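Hemoglobin-like protein (Methylacidiphilum infernorum, PDB 4NK2) binds heme b and, as a group II truncated haemoglobin, probably binds or carries oxygen at the heme iron. Local coordinates at residues A122-F125 against S126-I129. Sequence-based numbering, arbitrary orientation.
Sequences ARHF and SVTI. With HEM (protoporphyrin IX containing Fe), chain C.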
loop_
_atom_site.group_PDB
_atom_site.type_symbol
_atom_site.label_atom_id
_atom_site.label_comp_id
_atom_site.label_asym_id
_atom_site.label_seq_id
_atom_site.Cartn_x
_atom_site.Cartn_y
_atom_site.Cartn_z
ATOM N N ALA A 122 6.021 10.244 3.098
ATOM C CA ALA A 122 5.082 10.539 4.187
ATOM C C ALA A 122 4.116 11.660 3.799
ATOM O O ALA A 122 2.902 11.596 4.068
ATOM C CB ALA A 122 5.851 10.902 5.453
ATOM N N ARG A 123 4.650 12.709 3.185
ATOM C CA ARG A 123 3.799 13.808 2.731
ATOM C C ARG A 123 2.751 13.297 1.735
ATOM O O ARG A 123 1.621 13.801 1.713
ATOM C CB ARG A 123 4.633 14.952 2.121
ATOM C CG ARG A 123 5.478 15.733 3.137
ATOM C CD ARG A 123 6.271 16.876 2.471
ATOM N NE ARG A 123 7.227 17.523 3.382
ATOM C CZ ARG A 123 6.973 18.631 4.080
ATOM N NH1 ARG A 123 5.783 19.214 3.987
ATOM N NH2 ARG A 123 7.908 19.165 4.870
ATOM N N HIS A 124 3.087 12.286 0.949
ATOM C CA HIS A 124 2.159 11.775 -0.051
ATOM C C HIS A 124 1.091 10.808 0.486
ATOM O O HIS A 124 0.195 10.450 -0.242
ATOM C CB HIS A 124 2.896 11.175 -1.258
ATOM C CG HIS A 124 3.383 12.194 -2.244
ATOM N ND1 HIS A 124 4.547 12.900 -2.067
ATOM C CD2 HIS A 124 2.864 12.623 -3.416
ATOM C CE1 HIS A 124 4.721 13.721 -3.082
ATOM N NE2 HIS A 124 3.716 13.571 -3.919
ATOM N N PHE A 125 1.178 10.402 1.750
ATOM C CA PHE A 125 0.119 9.585 2.348
ATOM C C PHE A 125 -1.233 10.309 2.247
ATOM O O PHE A 125 -2.278 9.670 2.288
ATOM C CB PHE A 125 0.420 9.245 3.817
ATOM C CG PHE A 125 1.509 8.209 4.008
ATOM C CD1 PHE A 125 1.670 7.159 3.111
ATOM C CD2 PHE A 125 2.365 8.288 5.108
ATOM C CE1 PHE A 125 2.681 6.208 3.298
ATOM C CE2 PHE A 125 3.379 7.338 5.304
ATOM C CZ PHE A 125 3.535 6.303 4.401
ATOM N N SER A 126 -1.202 11.633 2.104
ATOM C CA SER A 126 -2.420 12.452 2.016
ATOM C C SER A 126 -3.187 12.275 0.699
ATOM O O SER A 126 -4.214 12.925 0.480
ATOM C CB SER A 126 -2.061 13.933 2.183
ATOM O OG SER A 126 -1.358 14.161 3.394
ATOM N N VAL A 127 -2.688 11.425 -0.179
ATOM C CA VAL A 127 -3.343 11.184 -1.452
ATOM C C VAL A 127 -3.168 9.736 -1.855
ATOM O O VAL A 127 -2.117 9.168 -1.679
ATOM C CB VAL A 127 -2.838 12.143 -2.547
ATOM C CG1 VAL A 127 -1.359 12.145 -2.613
ATOM C CG2 VAL A 127 -3.421 11.797 -3.879
ATOM N N THR A 128 -4.215 9.129 -2.377
ATOM C CA THR A 128 -4.163 7.702 -2.685
ATOM C C THR A 128 -3.425 7.519 -4.008
ATOM O O THR A 128 -3.862 8.008 -5.047
ATOM C CB THR A 128 -5.577 7.100 -2.772
ATOM O OG1 THR A 128 -6.314 7.505 -1.615
ATOM C CG2 THR A 128 -5.525 5.583 -2.815
ATOM N N ILE A 129 -2.300 6.822 -3.970
ATOM C CA ILE A 129 -1.483 6.684 -5.175
ATOM C C ILE A 129 -1.257 5.209 -5.435
ATOM O O ILE A 129 -0.538 4.548 -4.671
ATOM C CB ILE A 129 -0.118 7.383 -5.008
ATOM C CG1 ILE A 129 -0.315 8.895 -4.795
ATOM C CG2 ILE A 129 0.783 7.101 -6.260
ATOM C CD1 ILE A 129 0.931 9.647 -4.303
HETATM C CHA HEM C . 2.351 17.021 -3.541
HETATM C CHB HEM C . 0.528 13.679 -6.524
HETATM C CHC HEM C . 4.973 11.726 -6.998
HETATM C CHD HEM C . 6.681 16.060 -5.558
HETATM C C1A HEM C . 1.439 16.251 -4.218
HETATM C C2A HEM C . -0.017 16.312 -4.113
HETATM C C3A HEM C . -0.504 15.374 -4.952
HETATM C C4A HEM C . 0.613 14.699 -5.598
HETATM C CMA HEM C . -1.984 15.034 -5.238
HETATM C CAA HEM C . -0.822 17.277 -3.194
HETATM C CBA HEM C . -1.153 16.507 -1.898
HETATM C CGA HEM C . -1.911 17.282 -0.825
HETATM O O1A HEM C . -2.887 16.723 -0.248
HETATM O O2A HEM C . -1.563 18.452 -0.507
HETATM C C1B HEM C . 1.533 12.781 -6.851
HETATM C C2B HEM C . 1.382 11.495 -7.514
HETATM C C3B HEM C . 2.607 10.954 -7.645
HETATM C C4B HEM C . 3.590 11.870 -7.077
HETATM C CMB HEM C . 0.065 10.860 -8.006
HETATM C CAB HEM C . 2.890 9.587 -8.296
HETATM C CBB HEM C . 4.078 9.000 -8.110
HETATM C C1C HEM C . 5.852 12.751 -6.697
HETATM C C2C HEM C . 7.301 12.755 -6.838
HETATM C C3C HEM C . 7.761 13.954 -6.428
HETATM C C4C HEM C . 6.626 14.761 -6.026
HETATM C CMC HEM C . 8.154 11.570 -7.343
HETATM C CAC HEM C . 9.224 14.457 -6.397
HETATM C CBC HEM C . 10.181 13.877 -7.134
HETATM C C1D HEM C . 5.737 16.677 -4.771
HETATM C C2D HEM C . 5.958 17.799 -3.871
HETATM C C3D HEM C . 4.596 18.093 -3.260
HETATM C C4D HEM C . 3.691 17.123 -3.833
HETATM C CMD HEM C . 7.270 18.571 -3.585
HETATM C CAD HEM C . 4.273 19.182 -2.213
HETATM C CBD HEM C . 4.642 18.604 -0.843
HETATM C CGD HEM C . 4.328 19.658 0.193
HETATM O O1D HEM C . 3.124 19.896 0.453
HETATM O O2D HEM C . 5.282 20.267 0.747
HETATM N NA HEM C . 1.778 15.267 -5.127
HETATM N NB HEM C . 2.888 12.962 -6.612
HETATM N NC HEM C . 5.493 13.999 -6.204
HETATM N ND HEM C . 4.400 16.317 -4.716
HETATM FE FE HEM C . 3.661 14.575 -5.596
HETATM O O HOH W 1 0.507 13.227 4.660
#
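The I129 side chain crosses that of H124 at a slant, its CD1 3.7 Å from H124 CD2, and the H124 ring carries the bond to heme: H124 NE2 sits 2.0 Å from the iron. H124 is thus the axial ligand, the proximal histidine of the globin fold. The same isoleucine methyl also rests on the porphyrin, 3.7 Å from HEM C2B, filling the angle between ring and macrocycle. V127 packs alongside: its CG2, anti to the backbone N, lies 3.8 Å from the heme methyl CMA, while CG1 turns back over H124 O at 3.3 Å. A type I turn from H124 to V127 reverses the chain just after the histidine and sets V127 beside the heme, with I129 two residues further on; it is closed by V127 N donating to H124 O (3.0 Å, 154° at the hydrogen), the donor standing well above the carbonyl plane. The ring's rotation is fixed at its other nitrogen, since H124 ND1 donates to the backbone O of M120 one turn earlier. Further out, R123 runs extended past the propionate, bringing NH1 to 3.4 Å from HEM O2D, and its NE and NH2 bond to carbonyls of P118, E117 and R115. Shortened to an alanine, R123 would be likely to leave those three carbonyls without this donor and to cost HEM O2D the approach of its guanidinium, although R115 and R96 also bond to the heme. A water donates to A122 O. In the fold, the turn carries the chain out of the short helix 120-124, along the proximal side of the heme, towards helix 131-147; N171 grips the backbone of V127 and I129, and R172 of the second subunit donates to F125 O.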